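Local coordinates for protein CEP104 (Gallus gallus, PDB 5JO8) that is a centriolar protein whose TOG domain, the part described here, probably binds tubulin or microtubules, at residues 236-244 / 266-277; 213-221 / 246-254. One frame throughout, in Å; residues are numbered along the deposited sequence. Where two conformers were deposited one is given.

Contact 1: 236-244 / 266-277; sequences LRIIFGMYR and LYKTLFDGFTKI
Leu236 meets two leucines of 266-277 at the C-terminal end of this TOG domain's helical array, where two helical segments run in the same general direction, the axes of 236-244 and 266-276 lying 10.5 Å apart at closest approach and crossing at -34°. Its methyls divide the work: CD1 lies 3.7 Å from Leu266 CD2, while CD2 reaches Leu270 CD1. One turn on, the CG2 branch of Ile239 touches both Leu270 CD1 and the edge of the Phe274 ring, with CG2 3.9 Å from Phe274 CZ. Phe240 is a knob in the hole formed by Thr269, Leu270, Gly273 and Phe274. The edge of its ring carries CE1 to 3.4 Å from Leu270 O, and its CZ approaches Thr269 O. Gly273 makes this insertion possible, since a CB there would collide with Phe240 CZ. The Phe240 ring stands nearly perpendicular to that of Phe274 (planes at 89°), touching it through CD1, whereas Tyr243 forms an offset stack with Phe274, centroids 3.9 Å apart and planes nearly parallel. Tyr243 gets there because its CG stands anti to the backbone N (chi1 177°), which swings the ring across to 266-277. Phe274 CB also sits over the tyrosine face in a CH-pi contact. Replacing Tyr243 with an alanine would probably leave that face of Phe274 without its stacking partner and Ile277 less firmly packed. Ile277 continues past the tyrosine to the straight chain of Arg244; there Ile277 CG1 lies over one guanidinium face, displaced toward NH2 and 3.8 Å from Arg244 NH2.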
loop_
_atom_site.group_PDB
_atom_site.type_symbol
_atom_site.label_atom_id
_atom_site.label_comp_id
_atom_site.label_asym_id
_atom_site.label_seq_id
_atom_site.Cartn_x
_atom_site.Cartn_y
_atom_site.Cartn_z
ATOM N N LEU A 236 13.348 7.554 -14.716
ATOM C CA LEU A 236 14.011 8.751 -15.217
ATOM C C LEU A 236 13.267 10.022 -14.824
ATOM O O LEU A 236 13.879 10.992 -14.396
ATOM C CB LEU A 236 14.137 8.692 -16.734
ATOM C CG LEU A 236 15.082 7.643 -17.294
ATOM C CD1 LEU A 236 14.826 7.519 -18.786
ATOM C CD2 LEU A 236 16.523 8.046 -17.016
ATOM N N ARG A 237 11.948 10.023 -14.984
ATOM C CA ARG A 237 11.141 11.181 -14.597
ATOM C C ARG A 237 11.316 11.532 -13.127
ATOM O O ARG A 237 11.387 12.704 -12.758
ATOM C CB ARG A 237 9.660 10.944 -14.892
ATOM C CG ARG A 237 9.353 10.815 -16.372
ATOM C CD ARG A 237 7.921 11.237 -16.677
ATOM N NE ARG A 237 6.922 10.466 -15.941
ATOM C CZ ARG A 237 6.326 9.369 -16.403
ATOM N NH1 ARG A 237 6.637 8.900 -17.605
ATOM N NH2 ARG A 237 5.419 8.739 -15.666
ATOM N N ILE A 238 11.408 10.507 -12.282
ATOM C CA ILE A 238 11.589 10.716 -10.857
ATOM C C ILE A 238 12.930 11.402 -10.615
ATOM O O ILE A 238 13.017 12.381 -9.871
ATOM C CB ILE A 238 11.472 9.379 -10.109
ATOM C CG1 ILE A 238 10.013 8.916 -10.047
ATOM C CG2 ILE A 238 12.048 9.482 -8.698
ATOM C CD1 ILE A 238 9.852 7.463 -9.651
ATOM N N ILE A 239 13.964 10.891 -11.266
ATOM C CA ILE A 239 15.298 11.448 -11.108
ATOM C C ILE A 239 15.376 12.885 -11.628
ATOM O O ILE A 239 15.943 13.755 -10.966
ATOM C CB ILE A 239 16.358 10.536 -11.732
ATOM C CG1 ILE A 239 16.418 9.220 -10.951
ATOM C CG2 ILE A 239 17.737 11.220 -11.718
ATOM C CD1 ILE A 239 17.145 8.126 -11.663
ATOM N N PHE A 240 14.796 13.138 -12.800
ATOM C CA PHE A 240 14.796 14.486 -13.362
ATOM C C PHE A 240 14.073 15.453 -12.432
ATOM O O PHE A 240 14.501 16.587 -12.244
ATOM C CB PHE A 240 14.129 14.503 -14.740
ATOM C CG PHE A 240 14.983 13.942 -15.842
ATOM C CD1 PHE A 240 16.333 14.257 -15.928
ATOM C CD2 PHE A 240 14.438 13.110 -16.803
ATOM C CE1 PHE A 240 17.119 13.747 -16.957
ATOM C CE2 PHE A 240 15.215 12.598 -17.833
ATOM C CZ PHE A 240 16.558 12.913 -17.907
ATOM N N GLY A 241 12.972 14.996 -11.849
ATOM C CA GLY A 241 12.242 15.798 -10.886
ATOM C C GLY A 241 13.111 16.193 -9.704
ATOM O O GLY A 241 13.144 17.355 -9.293
ATOM N N MET A 242 13.830 15.214 -9.167
ATOM C CA MET A 242 14.717 15.437 -8.035
ATOM C C MET A 242 15.870 16.360 -8.409
ATOM O O MET A 242 16.268 17.217 -7.619
ATOM C CB MET A 242 15.286 14.109 -7.533
ATOM C CG MET A 242 14.240 13.110 -7.101
ATOM S SD MET A 242 14.100 13.012 -5.316
ATOM C CE MET A 242 13.265 14.548 -4.961
ATOM N N TYR A 243 16.404 16.166 -9.612
ATOM C CA TYR A 243 17.561 16.918 -10.084
ATOM C C TYR A 243 17.298 18.418 -10.106
ATOM O O TYR A 243 18.194 19.222 -9.835
ATOM C CB TYR A 243 17.950 16.454 -11.488
ATOM C CG TYR A 243 19.101 17.226 -12.094
ATOM C CD1 TYR A 243 20.414 16.932 -11.748
ATOM C CD2 TYR A 243 18.875 18.241 -13.016
ATOM C CE1 TYR A 243 21.475 17.630 -12.304
ATOM C CE2 TYR A 243 19.928 18.947 -13.572
ATOM C CZ TYR A 243 21.224 18.638 -13.212
ATOM O OH TYR A 243 22.276 19.334 -13.762
ATOM N N ARG A 244 16.068 18.790 -10.443
ATOM C CA ARG A 244 15.687 20.195 -10.512
ATOM C C ARG A 244 15.837 20.870 -9.153
ATOM O O ARG A 244 16.180 22.049 -9.073
ATOM C CB ARG A 244 14.249 20.334 -11.016
ATOM C CG ARG A 244 14.034 19.800 -12.417
ATOM C CD ARG A 244 12.579 19.941 -12.858
ATOM N NE ARG A 244 12.391 19.450 -14.220
ATOM C CZ ARG A 244 12.539 20.196 -15.308
ATOM N NH1 ARG A 244 12.879 21.473 -15.197
ATOM N NH2 ARG A 244 12.351 19.662 -16.509
ATOM N N LEU A 266 20.447 5.049 -21.613
ATOM C CA LEU A 266 19.845 5.640 -20.421
ATOM C C LEU A 266 20.662 6.799 -19.871
ATOM O O LEU A 266 20.114 7.850 -19.545
ATOM C CB LEU A 266 19.663 4.584 -19.327
ATOM C CG LEU A 266 18.363 3.783 -19.328
ATOM C CD1 LEU A 266 18.429 2.683 -18.281
ATOM C CD2 LEU A 266 17.173 4.698 -19.075
ATOM N N TYR A 267 21.977 6.601 -19.771
ATOM C CA TYR A 267 22.853 7.611 -19.178
ATOM C C TYR A 267 23.071 8.808 -20.093
ATOM O O TYR A 267 23.160 9.948 -19.629
ATOM C CB TYR A 267 24.173 6.984 -18.712
ATOM C CG TYR A 267 23.918 5.959 -17.635
ATOM C CD1 TYR A 267 23.919 6.320 -16.299
ATOM C CD2 TYR A 267 23.612 4.646 -17.959
ATOM C CE1 TYR A 267 23.654 5.384 -15.308
ATOM C CE2 TYR A 267 23.349 3.708 -16.987
ATOM C CZ TYR A 267 23.370 4.078 -15.662
ATOM O OH TYR A 267 23.102 3.135 -14.694
ATOM N N LYS A 268 23.128 8.551 -21.398
ATOM C CA LYS A 268 23.086 9.632 -22.369
ATOM C C LYS A 268 21.807 10.456 -22.143
ATOM O O LYS A 268 21.862 11.673 -21.992
ATOM C CB LYS A 268 23.158 9.072 -23.793
ATOM C CG LYS A 268 23.173 10.127 -24.878
ATOM C CD LYS A 268 23.259 9.493 -26.260
ATOM C CE LYS A 268 22.871 10.482 -27.347
ATOM N NZ LYS A 268 23.781 11.660 -27.388
ATOM N N THR A 269 20.661 9.786 -22.065
ATOM C CA THR A 269 19.397 10.473 -21.797
ATOM C C THR A 269 19.429 11.241 -20.469
ATOM O O THR A 269 19.008 12.395 -20.389
ATOM C CB THR A 269 18.218 9.477 -21.793
ATOM O OG1 THR A 269 18.118 8.843 -23.074
ATOM C CG2 THR A 269 16.904 10.189 -21.481
ATOM N N LEU A 270 19.932 10.588 -19.425
ATOM C CA LEU A 270 20.007 11.187 -18.101
ATOM C C LEU A 270 20.863 12.455 -18.102
ATOM O O LEU A 270 20.406 13.531 -17.699
ATOM C CB LEU A 270 20.587 10.167 -17.112
ATOM C CG LEU A 270 20.222 10.208 -15.628
ATOM C CD1 LEU A 270 18.729 10.413 -15.423
ATOM C CD2 LEU A 270 20.663 8.909 -14.971
ATOM N N PHE A 271 22.111 12.326 -18.549
ATOM C CA PHE A 271 23.047 13.452 -18.487
ATOM C C PHE A 271 22.695 14.576 -19.474
ATOM O O PHE A 271 22.766 15.755 -19.117
ATOM C CB PHE A 271 24.503 12.978 -18.630
ATOM C CG PHE A 271 24.997 12.183 -17.447
ATOM C CD1 PHE A 271 25.035 12.750 -16.184
ATOM C CD2 PHE A 271 25.419 10.875 -17.602
ATOM C CE1 PHE A 271 25.481 12.020 -15.093
ATOM C CE2 PHE A 271 25.875 10.140 -16.515
ATOM C CZ PHE A 271 25.899 10.713 -15.260
ATOM N N ASP A 272 22.280 14.216 -20.687
ATOM C CA ASP A 272 21.796 15.233 -21.631
ATOM C C ASP A 272 20.584 15.955 -21.064
ATOM O O ASP A 272 20.449 17.174 -21.207
ATOM C CB ASP A 272 21.427 14.624 -22.983
ATOM C CG ASP A 272 22.637 14.262 -23.806
ATOM O OD1 ASP A 272 23.748 14.740 -23.482
ATOM O OD2 ASP A 272 22.468 13.499 -24.777
ATOM N N GLY A 273 19.701 15.191 -20.424
ATOM C CA GLY A 273 18.521 15.753 -19.797
ATOM C C GLY A 273 18.896 16.739 -18.715
ATOM O O GLY A 273 18.297 17.804 -18.609
ATOM N N PHE A 274 19.890 16.380 -17.895
ATOM C CA PHE A 274 20.372 17.287 -16.870
ATOM C C PHE A 274 20.858 18.599 -17.496
ATOM O O PHE A 274 20.555 19.691 -17.009
ATOM C CB PHE A 274 21.522 16.655 -16.078
ATOM C CG PHE A 274 21.114 15.531 -15.152
ATOM C CD1 PHE A 274 19.788 15.333 -14.775
ATOM C CD2 PHE A 274 22.081 14.678 -14.643
ATOM C CE1 PHE A 274 19.444 14.291 -13.914
ATOM C CE2 PHE A 274 21.747 13.646 -13.786
ATOM C CZ PHE A 274 20.429 13.451 -13.419
ATOM N N THR A 275 21.638 18.477 -18.561
ATOM C CA THR A 275 22.174 19.649 -19.240
ATOM C C THR A 275 21.054 20.476 -19.886
ATOM O O THR A 275 21.137 21.701 -19.932
ATOM C CB THR A 275 23.247 19.245 -20.258
ATOM O OG1 THR A 275 24.334 18.611 -19.568
ATOM C CG2 THR A 275 23.783 20.470 -21.013
ATOM N N LYS A 276 19.997 19.808 -20.346
ATOM C CA LYS A 276 18.803 20.507 -20.835
ATOM C C LYS A 276 18.125 21.305 -19.722
ATOM O O LYS A 276 17.656 22.421 -19.948
ATOM C CB LYS A 276 17.813 19.523 -21.460
ATOM C CG LYS A 276 18.287 18.932 -22.772
ATOM C CD LYS A 276 17.293 17.940 -23.346
ATOM C CE LYS A 276 17.750 17.447 -24.713
ATOM N NZ LYS A 276 16.722 16.603 -25.386
ATOM N N ILE A 277 18.071 20.725 -18.525
ATOM C CA ILE A 277 17.505 21.393 -17.362
ATOM C C ILE A 277 18.391 22.555 -16.915
ATOM O O ILE A 277 17.898 23.590 -16.457
ATOM C CB ILE A 277 17.238 20.376 -16.216
ATOM C CG1 ILE A 277 16.172 19.363 -16.652
ATOM C CG2 ILE A 277 16.831 21.088 -14.936
ATOM C CD1 ILE A 277 16.052 18.146 -15.741
#

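Contact 2: 213-221 / 246-254; sequences ISNVMKFAT and HKAAILEYL
The Tyr253 ring takes Met217 CB over the centre of one face, a CH-pi contact with CB 3.7 Å from the ring centroid and only 8° off the normal. At the edge of the same ring, Thr221 OG1 lies near CE2, while the hydroxyl end passes over the backbone of Lys218, with Tyr253 OH 3.3 Å from Lys218 CA. The second flat group, His246 at the N-cap position of helix 247-253, receives Ile213 CD1 over one face, off-centre on the ND1 side and 3.2 Å from His246 ND1. Between the rings, Ile213 CG2 meets Ala249 CB and Ile250 CD1. This is helix-on-helix packing within the helical TOG array: the axes of 213-221 and 247-253 cross at -44°, and Tyr253 is a knob in a hole made by Ser214, Met217, Lys218 and Thr221. Met217 is bent at its second and third torsions, which folds its thioether back against the other helix; SD is 3.5 Å from Ile250 CD1, and CE reaches Leu254 CD2. Thr221 is fixed by a hydrogen bond donated by its OG1 to Met217 O (2.7 Å), reaching that oxygen from the face opposite to Thr221 N. Its CG2 is thereby turned to Leu254 CD2, 3.8 Å away.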
loop_
_atom_site.group_PDB
_atom_site.type_symbol
_atom_site.label_atom_id
_atom_site.label_comp_id
_atom_site.label_asym_id
_atom_site.label_seq_id
_atom_site.Cartn_x
_atom_site.Cartn_y
_atom_site.Cartn_z
ATOM N N ILE A 213 16.034 12.166 -0.374
ATOM C CA ILE A 213 16.852 12.094 -1.575
ATOM C C ILE A 213 17.515 10.723 -1.658
ATOM O O ILE A 213 17.561 10.114 -2.711
ATOM C CB ILE A 213 17.887 13.230 -1.629
ATOM C CG1 ILE A 213 17.185 14.587 -1.598
ATOM C CG2 ILE A 213 18.746 13.100 -2.874
ATOM C CD1 ILE A 213 18.112 15.731 -1.289
ATOM N N SER A 214 18.004 10.235 -0.521
ATOM C CA SER A 214 18.701 8.960 -0.481
ATOM C C SER A 214 17.810 7.778 -0.860
ATOM O O SER A 214 18.190 6.962 -1.703
ATOM C CB SER A 214 19.306 8.728 0.906
ATOM O OG SER A 214 20.097 9.830 1.312
ATOM N N ASN A 215 16.641 7.671 -0.230
ATOM C CA ASN A 215 15.791 6.501 -0.476
ATOM C C ASN A 215 15.085 6.542 -1.834
ATOM O O ASN A 215 14.900 5.510 -2.468
ATOM C CB ASN A 215 14.879 6.096 0.712
ATOM C CG ASN A 215 13.751 7.085 1.002
ATOM O OD1 ASN A 215 13.330 7.860 0.137
ATOM N ND2 ASN A 215 13.209 7.014 2.222
ATOM N N VAL A 216 14.787 7.746 -2.310
ATOM C CA VAL A 216 14.238 7.915 -3.657
ATOM C C VAL A 216 15.279 7.574 -4.723
ATOM O O VAL A 216 14.986 6.851 -5.681
ATOM C CB VAL A 216 13.682 9.317 -3.853
ATOM C CG1 VAL A 216 13.351 9.553 -5.339
ATOM C CG2 VAL A 216 12.453 9.517 -2.975
ATOM N N MET A 217 16.502 8.078 -4.560
ATOM C CA MET A 217 17.554 7.765 -5.518
ATOM C C MET A 217 17.908 6.277 -5.537
ATOM O O MET A 217 18.166 5.709 -6.593
ATOM C CB MET A 217 18.805 8.616 -5.278
ATOM C CG MET A 217 18.687 10.046 -5.787
ATOM S SD MET A 217 18.224 10.175 -7.527
ATOM C CE MET A 217 19.782 9.775 -8.295
ATOM N N LYS A 218 17.938 5.647 -4.364
ATOM C CA LYS A 218 18.190 4.214 -4.330
ATOM C C LYS A 218 17.107 3.472 -5.115
ATOM O O LYS A 218 17.397 2.627 -5.964
ATOM C CB LYS A 218 18.266 3.698 -2.893
ATOM C CG LYS A 218 18.268 2.192 -2.817
ATOM C CD LYS A 218 18.312 1.696 -1.387
ATOM C CE LYS A 218 19.717 1.758 -0.812
ATOM N NZ LYS A 218 20.088 3.102 -0.283
ATOM N N PHE A 219 15.853 3.816 -4.843
ATOM C CA PHE A 219 14.730 3.202 -5.548
ATOM C C PHE A 219 14.778 3.445 -7.058
ATOM O O PHE A 219 14.717 2.503 -7.852
ATOM C CB PHE A 219 13.397 3.701 -4.982
ATOM C CG PHE A 219 12.207 3.262 -5.785
ATOM C CD1 PHE A 219 11.699 1.979 -5.655
ATOM C CD2 PHE A 219 11.608 4.127 -6.704
ATOM C CE1 PHE A 219 10.605 1.565 -6.409
ATOM C CE2 PHE A 219 10.515 3.721 -7.457
ATOM C CZ PHE A 219 10.009 2.443 -7.308
ATOM N N ALA A 220 14.891 4.713 -7.445
ATOM C CA ALA A 220 14.842 5.096 -8.857
ATOM C C ALA A 220 16.004 4.504 -9.645
ATOM O O ALA A 220 15.813 4.035 -10.768
ATOM C CB ALA A 220 14.824 6.612 -8.993
ATOM N N THR A 221 17.204 4.510 -9.069
ATOM C CA THR A 221 18.341 3.983 -9.808
ATOM C C THR A 221 18.213 2.463 -9.926
ATOM O O THR A 221 18.621 1.870 -10.926
ATOM C CB THR A 221 19.710 4.404 -9.212
ATOM O OG1 THR A 221 19.807 3.973 -7.852
ATOM C CG2 THR A 221 19.891 5.920 -9.280
ATOM N N HIS A 246 17.611 19.254 -6.406
ATOM C CA HIS A 246 18.765 18.766 -5.649
ATOM C C HIS A 246 19.915 18.396 -6.574
ATOM O O HIS A 246 20.439 17.281 -6.513
ATOM C CB HIS A 246 18.365 17.545 -4.824
ATOM C CG HIS A 246 17.148 17.756 -3.974
ATOM N ND1 HIS A 246 17.186 18.438 -2.777
ATOM C CD2 HIS A 246 15.863 17.361 -4.142
ATOM C CE1 HIS A 246 15.976 18.460 -2.247
ATOM N NE2 HIS A 246 15.155 17.814 -3.055
ATOM N N LYS A 247 20.309 19.338 -7.423
ATOM C CA LYS A 247 21.282 19.073 -8.475
ATOM C C LYS A 247 22.571 18.405 -7.972
ATOM O O LYS A 247 22.975 17.360 -8.491
ATOM C CB LYS A 247 21.605 20.364 -9.229
ATOM C CG LYS A 247 22.706 20.228 -10.258
ATOM C CD LYS A 247 22.814 21.482 -11.111
ATOM C CE LYS A 247 23.995 21.404 -12.060
ATOM N NZ LYS A 247 25.273 21.229 -11.322
ATOM N N ALA A 248 23.193 19.003 -6.958
ATOM C CA ALA A 248 24.471 18.518 -6.432
ATOM C C ALA A 248 24.370 17.093 -5.901
ATOM O O ALA A 248 25.194 16.240 -6.241
ATOM C CB ALA A 248 24.988 19.450 -5.336
ATOM N N ALA A 249 23.353 16.847 -5.079
ATOM C CA ALA A 249 23.151 15.540 -4.458
ATOM C C ALA A 249 22.937 14.456 -5.502
ATOM O O ALA A 249 23.468 13.353 -5.381
ATOM C CB ALA A 249 21.979 15.587 -3.491
ATOM N N ILE A 250 22.173 14.777 -6.540
ATOM C CA ILE A 250 21.895 13.809 -7.586
ATOM C C ILE A 250 23.155 13.454 -8.357
ATOM O O ILE A 250 23.443 12.277 -8.593
ATOM C CB ILE A 250 20.777 14.301 -8.517
ATOM C CG1 ILE A 250 19.485 14.546 -7.730
ATOM C CG2 ILE A 250 20.561 13.311 -9.645
ATOM C CD1 ILE A 250 19.127 13.465 -6.757
ATOM N N LEU A 251 23.918 14.468 -8.751
ATOM C CA LEU A 251 25.147 14.219 -9.492
ATOM C C LEU A 251 26.172 13.442 -8.662
ATOM O O LEU A 251 26.941 12.641 -9.198
ATOM C CB LEU A 251 25.744 15.538 -9.985
ATOM C CG LEU A 251 24.904 16.230 -11.053
ATOM C CD1 LEU A 251 25.392 17.659 -11.248
ATOM C CD2 LEU A 251 24.971 15.448 -12.352
ATOM N N GLU A 252 26.173 13.692 -7.358
ATOM C CA GLU A 252 27.068 12.995 -6.438
ATOM C C GLU A 252 26.648 11.544 -6.237
ATOM O O GLU A 252 27.458 10.709 -5.843
ATOM C CB GLU A 252 27.122 13.729 -5.098
ATOM C CG GLU A 252 27.972 15.001 -5.130
ATOM C CD GLU A 252 27.571 15.994 -4.056
ATOM O OE1 GLU A 252 26.706 15.651 -3.219
ATOM O OE2 GLU A 252 28.111 17.122 -4.057
ATOM N N TYR A 253 25.386 11.243 -6.514
ATOM C CA TYR A 253 24.887 9.893 -6.308
ATOM C C TYR A 253 25.221 9.003 -7.491
ATOM O O TYR A 253 25.635 7.849 -7.333
ATOM C CB TYR A 253 23.367 9.914 -6.081
ATOM C CG TYR A 253 22.826 8.619 -5.518
ATOM C CD1 TYR A 253 22.787 8.409 -4.147
ATOM C CD2 TYR A 253 22.368 7.603 -6.346
ATOM C CE1 TYR A 253 22.308 7.212 -3.614
ATOM C CE2 TYR A 253 21.884 6.402 -5.825
ATOM C CZ TYR A 253 21.854 6.223 -4.457
ATOM O OH TYR A 253 21.381 5.044 -3.926
ATOM N N LEU A 254 25.011 9.551 -8.689
ATOM C CA LEU A 254 25.086 8.781 -9.910
ATOM C C LEU A 254 26.529 8.515 -10.269
ATOM O O LEU A 254 27.440 9.186 -9.754
ATOM C CB LEU A 254 24.379 9.549 -11.036
ATOM C CG LEU A 254 22.867 9.685 -10.847
ATOM C CD1 LEU A 254 22.320 10.768 -11.760
ATOM C CD2 LEU A 254 22.159 8.357 -11.124
#

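In the fold
From the N terminus, the chain runs through the earlier helices of the array to helix 213-223, the first partner of contact 2, and then into helix 229-245, the first partner of contact 1. Helix 247-253 returns to 213-221 and closes contact 2 over 24 intervening residues; helix 265-276 then packs on 236-244 and closes contact 1 over 21. The segments alternate along the chain, so the two closures cross, and their centres lie about 11 Å apart. Direct packing joins them: Met242 and Ile238 touch Val216, Ile239 touches Ala220, and Phe274 meets Leu254. Together they tie the last four helices together at the C-terminal end of the array, with helix 187-204 packing on 213-223 and 229-245.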